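Local coordinates for VP4 CORE protein (Bluetongue virus, PDB 2JHP) that caps viral RNA as a multifunctional enzyme of the virus core, holding S-adenosyl-L-homocysteine and guanine at separate sites along one chain, at residues H133-E138 / H148-M153; G152-P157 / L390-K395. One frame throughout, in Å; residues are numbered along the deposited sequence.

Contact 1. Residues H133-E138 / H148-M153. With SAH (S-adenosyl-L-homocysteine), chain B.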
loop_
_atom_site.group_PDB
_atom_site.type_symbol
_atom_site.label_atom_id
_atom_site.label_comp_id
_atom_site.label_asym_id
_atom_site.label_seq_id
_atom_site.Cartn_x
_atom_site.Cartn_y
_atom_site.Cartn_z
ATOM N N HIS A 133 -5.829 -7.722 2.711
ATOM C CA HIS A 133 -6.645 -7.851 1.508
ATOM C C HIS A 133 -6.359 -6.765 0.467
ATOM O O HIS A 133 -5.791 -5.719 0.785
ATOM C CB HIS A 133 -8.121 -7.944 1.882
ATOM C CG HIS A 133 -8.439 -9.143 2.725
ATOM N ND1 HIS A 133 -8.866 -10.340 2.188
ATOM C CD2 HIS A 133 -8.352 -9.342 4.061
ATOM C CE1 HIS A 133 -9.044 -11.218 3.158
ATOM N NE2 HIS A 133 -8.739 -10.639 4.305
ATOM N N GLY A 134 -6.728 -7.058 -0.781
ATOM C CA GLY A 134 -6.418 -6.226 -1.949
ATOM C C GLY A 134 -4.921 -6.042 -2.153
ATOM O O GLY A 134 -4.468 -4.965 -2.549
ATOM N N SER A 135 -4.148 -7.088 -1.879
ATOM C CA SER A 135 -2.699 -6.921 -1.766
ATOM C C SER A 135 -2.053 -7.015 -3.114
ATOM O O SER A 135 -2.631 -7.557 -4.034
ATOM C CB SER A 135 -2.078 -7.967 -0.833
ATOM O OG SER A 135 -2.639 -7.921 0.465
ATOM N N GLU A 136 -0.848 -6.470 -3.212
ATOM C CA GLU A 136 0.000 -6.611 -4.391
ATOM C C GLU A 136 1.433 -6.618 -3.909
ATOM O O GLU A 136 1.665 -6.681 -2.697
ATOM C CB GLU A 136 -0.238 -5.472 -5.360
ATOM C CG GLU A 136 -1.413 -5.656 -6.254
ATOM C CD GLU A 136 -1.472 -4.567 -7.270
ATOM O OE1 GLU A 136 -0.506 -3.788 -7.364
ATOM O OE2 GLU A 136 -2.464 -4.471 -7.992
ATOM N N ALA A 137 2.391 -6.562 -4.835
ATOM C CA ALA A 137 3.822 -6.682 -4.496
ATOM C C ALA A 137 4.285 -5.829 -3.310
ATOM O O ALA A 137 5.133 -6.277 -2.543
ATOM C CB ALA A 137 4.699 -6.423 -5.711
ATOM N N GLU A 138 3.727 -4.623 -3.154
ATOM C CA GLU A 138 4.087 -3.746 -2.015
ATOM C C GLU A 138 3.844 -4.388 -0.638
ATOM O O GLU A 138 4.595 -4.137 0.306
ATOM C CB GLU A 138 3.384 -2.387 -2.089
ATOM C CG GLU A 138 1.996 -2.362 -1.462
ATOM C CD GLU A 138 0.976 -3.114 -2.291
ATOM O OE1 GLU A 138 0.795 -2.744 -3.466
ATOM O OE2 GLU A 138 0.357 -4.068 -1.779
ATOM N N HIS A 148 2.083 -13.197 8.557
ATOM C CA HIS A 148 1.049 -12.528 7.780
ATOM C C HIS A 148 0.494 -13.429 6.677
ATOM O O HIS A 148 1.216 -14.239 6.103
ATOM C CB HIS A 148 1.589 -11.234 7.171
ATOM C CG HIS A 148 2.266 -10.334 8.161
ATOM N ND1 HIS A 148 1.583 -9.395 8.905
ATOM C CD2 HIS A 148 3.566 -10.235 8.532
ATOM C CE1 HIS A 148 2.435 -8.756 9.685
ATOM N NE2 HIS A 148 3.643 -9.247 9.481
ATOM N N LYS A 149 -0.803 -13.273 6.417
ATOM C CA LYS A 149 -1.517 -13.938 5.338
ATOM C C LYS A 149 -1.934 -12.859 4.344
ATOM O O LYS A 149 -2.697 -11.948 4.684
ATOM C CB LYS A 149 -2.752 -14.673 5.875
ATOM C CG LYS A 149 -2.478 -15.719 6.974
ATOM C CD LYS A 149 -1.671 -16.897 6.455
ATOM C CE LYS A 149 -1.074 -17.705 7.599
ATOM N NZ LYS A 149 0.114 -18.504 7.160
ATOM N N ILE A 150 -1.401 -12.950 3.125
ATOM C CA ILE A 150 -1.560 -11.900 2.121
ATOM C C ILE A 150 -2.521 -12.322 1.008
ATOM O O ILE A 150 -2.232 -13.244 0.235
ATOM C CB ILE A 150 -0.192 -11.499 1.507
ATOM C CG1 ILE A 150 0.844 -11.125 2.587
ATOM C CG2 ILE A 150 -0.368 -10.413 0.455
ATOM C CD1 ILE A 150 0.405 -10.086 3.640
ATOM N N TYR A 151 -3.658 -11.630 0.943
ATOM C CA TYR A 151 -4.700 -11.871 -0.047
ATOM C C TYR A 151 -4.889 -10.691 -0.982
ATOM O O TYR A 151 -4.502 -9.553 -0.688
ATOM C CB TYR A 151 -6.043 -12.118 0.626
ATOM C CG TYR A 151 -6.048 -13.190 1.694
ATOM C CD1 TYR A 151 -6.081 -12.852 3.054
ATOM C CD2 TYR A 151 -6.048 -14.544 1.360
ATOM C CE1 TYR A 151 -6.104 -13.835 4.045
ATOM C CE2 TYR A 151 -6.071 -15.528 2.369
ATOM C CZ TYR A 151 -6.095 -15.156 3.688
ATOM O OH TYR A 151 -6.112 -16.132 4.635
ATOM N N GLY A 152 -5.526 -10.980 -2.107
ATOM C CA GLY A 152 -5.790 -9.989 -3.144
ATOM C C GLY A 152 -6.384 -10.619 -4.386
ATOM O O GLY A 152 -6.703 -11.815 -4.410
ATOM N N MET A 153 -6.543 -9.795 -5.414
ATOM C CA MET A 153 -6.930 -10.262 -6.745
ATOM C C MET A 153 -6.067 -9.524 -7.774
ATOM O O MET A 153 -6.542 -8.640 -8.483
ATOM C CB MET A 153 -8.426 -10.047 -6.986
ATOM C CG MET A 153 -9.295 -10.594 -5.880
ATOM S SD MET A 153 -11.003 -10.757 -6.341
ATOM C CE MET A 153 -11.010 -12.418 -7.021
HETATM N N SAH B . -3.558 -2.965 -0.638
HETATM C CA SAH B . -2.284 -2.543 -1.301
HETATM C CB SAH B . -2.394 -2.279 -2.806
HETATM C CG SAH B . -3.723 -1.871 -3.414
HETATM S SD SAH B . -3.647 -1.965 -5.224
HETATM C C SAH B . -1.611 -1.377 -0.595
HETATM O O SAH B . -1.556 -1.338 0.636
HETATM O OXT SAH B . -1.077 -0.469 -1.233
HETATM C "C5'" SAH B . -5.370 -2.535 -5.269
HETATM C "C4'" SAH B . -5.496 -4.028 -5.521
HETATM O "O4'" SAH B . -6.637 -4.552 -4.872
HETATM C "C3'" SAH B . -5.632 -4.361 -7.005
HETATM O "O3'" SAH B . -4.814 -5.495 -7.243
HETATM C "C2'" SAH B . -7.092 -4.752 -7.172
HETATM O "O2'" SAH B . -7.288 -5.745 -8.143
HETATM C "C1'" SAH B . -7.427 -5.304 -5.786
HETATM N N9 SAH B . -8.873 -5.250 -5.473
HETATM C C8 SAH B . -9.770 -4.266 -5.820
HETATM N N7 SAH B . -10.995 -4.607 -5.341
HETATM C C5 SAH B . -10.895 -5.792 -4.694
HETATM C C6 SAH B . -11.822 -6.590 -4.017
HETATM N N6 SAH B . -13.094 -6.210 -3.923
HETATM N N1 SAH B . -11.417 -7.775 -3.430
HETATM C C2 SAH B . -10.093 -8.170 -3.515
HETATM N N3 SAH B . -9.171 -7.383 -4.183
HETATM C C4 SAH B . -9.562 -6.211 -4.767
HETATM O O HOH W 1 -5.227 -7.465 -5.397
#

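Contact 2. Residues G152-P157 / L390-K395. With SAH (S-adenosyl-L-homocysteine), chain B.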
loop_
_atom_site.group_PDB
_atom_site.type_symbol
_atom_site.label_atom_id
_atom_site.label_comp_id
_atom_site.label_asym_id
_atom_site.label_seq_id
_atom_site.Cartn_x
_atom_site.Cartn_y
_atom_site.Cartn_z
ATOM N N GLY A 152 -5.526 -10.980 -2.107
ATOM C CA GLY A 152 -5.790 -9.989 -3.144
ATOM C C GLY A 152 -6.384 -10.619 -4.386
ATOM O O GLY A 152 -6.703 -11.815 -4.410
ATOM N N MET A 153 -6.543 -9.795 -5.414
ATOM C CA MET A 153 -6.930 -10.262 -6.745
ATOM C C MET A 153 -6.067 -9.524 -7.774
ATOM O O MET A 153 -6.542 -8.640 -8.483
ATOM C CB MET A 153 -8.426 -10.047 -6.986
ATOM C CG MET A 153 -9.295 -10.594 -5.880
ATOM S SD MET A 153 -11.003 -10.757 -6.341
ATOM C CE MET A 153 -11.010 -12.418 -7.021
ATOM N N PRO A 154 -4.769 -9.858 -7.814
ATOM C CA PRO A 154 -3.851 -9.147 -8.691
ATOM C C PRO A 154 -4.039 -9.557 -10.139
ATOM O O PRO A 154 -4.580 -10.634 -10.400
ATOM C CB PRO A 154 -2.474 -9.573 -8.172
ATOM C CG PRO A 154 -2.699 -10.898 -7.557
ATOM C CD PRO A 154 -4.087 -10.902 -7.020
ATOM N N GLU A 155 -3.594 -8.691 -11.056
ATOM C CA GLU A 155 -3.770 -8.869 -12.499
ATOM C C GLU A 155 -2.984 -10.095 -12.917
ATOM O O GLU A 155 -1.773 -10.136 -12.779
ATOM C CB GLU A 155 -3.287 -7.623 -13.259
ATOM C CG GLU A 155 -4.232 -7.163 -14.388
ATOM C CD GLU A 155 -3.566 -6.238 -15.443
ATOM O OE1 GLU A 155 -2.678 -5.423 -15.087
ATOM O OE2 GLU A 155 -3.947 -6.321 -16.636
ATOM N N ILE A 156 -3.693 -11.103 -13.400
ATOM C CA ILE A 156 -3.100 -12.395 -13.750
ATOM C C ILE A 156 -2.147 -12.302 -14.954
ATOM O O ILE A 156 -2.512 -11.732 -15.978
ATOM C CB ILE A 156 -4.205 -13.450 -13.997
ATOM C CG1 ILE A 156 -4.938 -13.773 -12.685
ATOM C CG2 ILE A 156 -3.626 -14.713 -14.594
ATOM C CD1 ILE A 156 -6.028 -14.818 -12.826
ATOM N N PRO A 157 -0.912 -12.845 -14.820
ATOM C CA PRO A 157 0.074 -12.845 -15.913
ATOM C C PRO A 157 -0.315 -13.788 -17.028
ATOM O O PRO A 157 -1.231 -14.600 -16.846
ATOM C CB PRO A 157 1.342 -13.391 -15.244
ATOM C CG PRO A 157 0.839 -14.215 -14.088
ATOM C CD PRO A 157 -0.377 -13.484 -13.595
ATOM N N LEU A 390 1.990 -15.937 -7.932
ATOM C CA LEU A 390 2.507 -17.121 -7.278
ATOM C C LEU A 390 2.306 -17.079 -5.759
ATOM O O LEU A 390 2.032 -18.115 -5.140
ATOM C CB LEU A 390 3.979 -17.346 -7.641
ATOM C CG LEU A 390 4.272 -17.698 -9.115
ATOM C CD1 LEU A 390 5.752 -17.876 -9.351
ATOM C CD2 LEU A 390 3.519 -18.945 -9.607
ATOM N N HIS A 391 2.389 -15.879 -5.181
ATOM C CA HIS A 391 2.595 -15.731 -3.749
ATOM C C HIS A 391 1.460 -15.054 -2.979
ATOM O O HIS A 391 1.598 -14.820 -1.783
ATOM C CB HIS A 391 3.931 -14.996 -3.486
ATOM C CG HIS A 391 5.116 -15.671 -4.102
ATOM N ND1 HIS A 391 5.482 -16.957 -3.784
ATOM C CD2 HIS A 391 6.016 -15.238 -5.016
ATOM C CE1 HIS A 391 6.552 -17.293 -4.479
ATOM N NE2 HIS A 391 6.898 -16.265 -5.232
ATOM N N ILE A 392 0.362 -14.729 -3.657
ATOM C CA ILE A 392 -0.809 -14.127 -3.002
ATOM C C ILE A 392 -1.991 -15.076 -3.147
ATOM O O ILE A 392 -2.262 -15.595 -4.235
ATOM C CB ILE A 392 -1.193 -12.762 -3.636
ATOM C CG1 ILE A 392 -0.185 -11.678 -3.260
ATOM C CG2 ILE A 392 -2.608 -12.334 -3.243
ATOM C CD1 ILE A 392 -0.214 -10.449 -4.166
ATOM N N VAL A 393 -2.695 -15.311 -2.049
ATOM C CA VAL A 393 -3.926 -16.077 -2.128
ATOM C C VAL A 393 -5.010 -15.214 -2.758
ATOM O O VAL A 393 -5.320 -14.123 -2.284
ATOM C CB VAL A 393 -4.390 -16.610 -0.753
ATOM C CG1 VAL A 393 -5.533 -17.609 -0.943
ATOM C CG2 VAL A 393 -3.227 -17.267 -0.022
ATOM N N ARG A 394 -5.554 -15.720 -3.859
ATOM C CA ARG A 394 -6.618 -15.039 -4.611
ATOM C C ARG A 394 -7.923 -15.181 -3.818
ATOM O O ARG A 394 -8.411 -16.289 -3.638
ATOM C CB ARG A 394 -6.714 -15.626 -6.036
ATOM C CG ARG A 394 -7.590 -14.821 -6.972
ATOM C CD ARG A 394 -7.293 -15.050 -8.426
ATOM N NE ARG A 394 -8.038 -14.094 -9.243
ATOM C CZ ARG A 394 -7.584 -12.901 -9.628
ATOM N NH1 ARG A 394 -6.365 -12.496 -9.280
ATOM N NH2 ARG A 394 -8.350 -12.111 -10.367
ATOM N N LYS A 395 -8.438 -14.052 -3.321
ATOM C CA LYS A 395 -9.646 -13.987 -2.482
ATOM C C LYS A 395 -10.249 -12.592 -2.561
ATOM O O LYS A 395 -9.524 -11.598 -2.507
ATOM C CB LYS A 395 -9.281 -14.251 -1.015
ATOM C CG LYS A 395 -10.223 -15.169 -0.255
ATOM C CD LYS A 395 -9.725 -16.604 -0.335
ATOM C CE LYS A 395 -10.409 -17.513 0.672
ATOM N NZ LYS A 395 -9.654 -18.788 0.833
HETATM N N SAH B . -3.558 -2.965 -0.638
HETATM C CA SAH B . -2.284 -2.543 -1.301
HETATM C CB SAH B . -2.394 -2.279 -2.806
HETATM C CG SAH B . -3.723 -1.871 -3.414
HETATM S SD SAH B . -3.647 -1.965 -5.224
HETATM C C SAH B . -1.611 -1.377 -0.595
HETATM O O SAH B . -1.556 -1.338 0.636
HETATM O OXT SAH B . -1.077 -0.469 -1.233
HETATM C "C5'" SAH B . -5.370 -2.535 -5.269
HETATM C "C4'" SAH B . -5.496 -4.028 -5.521
HETATM O "O4'" SAH B . -6.637 -4.552 -4.872
HETATM C "C3'" SAH B . -5.632 -4.361 -7.005
HETATM O "O3'" SAH B . -4.814 -5.495 -7.243
HETATM C "C2'" SAH B . -7.092 -4.752 -7.172
HETATM O "O2'" SAH B . -7.288 -5.745 -8.143
HETATM C "C1'" SAH B . -7.427 -5.304 -5.786
HETATM N N9 SAH B . -8.873 -5.250 -5.473
HETATM C C8 SAH B . -9.770 -4.266 -5.820
HETATM N N7 SAH B . -10.995 -4.607 -5.341
HETATM C C5 SAH B . -10.895 -5.792 -4.694
HETATM C C6 SAH B . -11.822 -6.590 -4.017
HETATM N N6 SAH B . -13.094 -6.210 -3.923
HETATM N N1 SAH B . -11.417 -7.775 -3.430
HETATM C C2 SAH B . -10.093 -8.170 -3.515
HETATM N N3 SAH B . -9.171 -7.383 -4.183
HETATM C C4 SAH B . -9.562 -6.211 -4.767
#

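Contact 1. Residues H133-E138 / H148-M153
His133 and Tyr151 run their rings next to each other in a common direction, nearly parallel (19°) but with little of one ring over the other. The centroids lie 4.8 Å apart, and the touch is made where Tyr151 CD1 sits over one face of the imidazole, 3.4 Å from His133 CE1. The polar tip of His133 has its partner elsewhere, NE2 being hydrogen-bonded to Glu131, while His400 meets both rings.

Two residues on, Ser135 grips the backbone of the same tyrosine. Its N-H reaches Tyr151 O at 2.8 Å, in the carbonyl plane and on a lone pair. Its hydroxyl swings back beside its own nitrogen (chi1 -58°), which lets OG donate to Tyr151 O as well, at 2.7 Å and tilted 18° from that plane. One oxygen thus takes two donors from one residue, and Ser135 CB is left against Ile150 CG2 at 3.3 Å.

The turn held in this way faces the cofactor product. Gly134 O accepts from the amino N of SAH at 2.9 Å, Glu136 OE2 from ribose O3' at 2.7 Å, and a water joins Ser135 O and Met153 N to the ribose. A glycine-containing turn after the first strand of a beta-alpha-beta unit is characteristic of Rossmann-like folds and, with SAH bound, consistent with an S-adenosylmethionine-dependent methyltransferase domain.

Contact 2. Residues G152-P157 / L390-K395
A parallel bridge between Gly152 and Arg394 joins the end of strand 149-152 to the edge strand 393-394, and it illustrates how a short pairing is extended by one long side chain. Gly152 N donates to Val393 O at 3.2 Å, and Lys395 N returns a bond to Gly152 O at 3.0 Å, the two bonds flanking Arg394 as parallel pairing requires. Ile392 CG2 packs onto Gly152 N at 3.4 Å.

Arg394 then leaves the sheet as an extended chain, with CG anti to its backbone N (chi1 -169°), and reaches across the departing loop. Its NH1 donates to Pro154 O at 2.8 Å with an N-H...O angle of 145°, from the rim of the guanidinium. The two faces of that flat group are covered from opposite sides: Ile156 CD1 stands 4.0 Å above the centre of one, and Met153 CB 3.7 Å above the other, offset toward the rim. Both side chains cross the arginine at about a right angle.

Met153 serves the ligand too. Its CG lies 3.5 Å from adenine C2 of SAH, near Lys395 O, while the bend at chi3 (89°) turns CE toward the Arg394 chain. Met153 O accepts from ribose O2' of SAH. Adenosine thus sits at the carboxyl ends of adjacent parallel strands, as in Rossmann-like methyltransferases, a fold consistent with the family of this chain.

In the fold
Both contacts reach the same mixed sheet and share Gly152 and Met153, their centres about 8 Å apart. Contact 1 joins elements close in sequence, within a single beta-alpha-beta unit, and is buried; contact 2 brings together segments with 232 residues between them, after the chain has built a second sheet of the same strand order, and is only partly buried at the outermost strand. Contact 1 combines a slid aromatic pair with serine bonds to one carbonyl; contact 2 adds to its backbone bridge an arginine between apolar side chains, nearer the surface. Val393 N probably bonds to Ile150 O across them. SAH meets residues 133-138 with its amino group and O3', and shared Met153 with O2' and adenine.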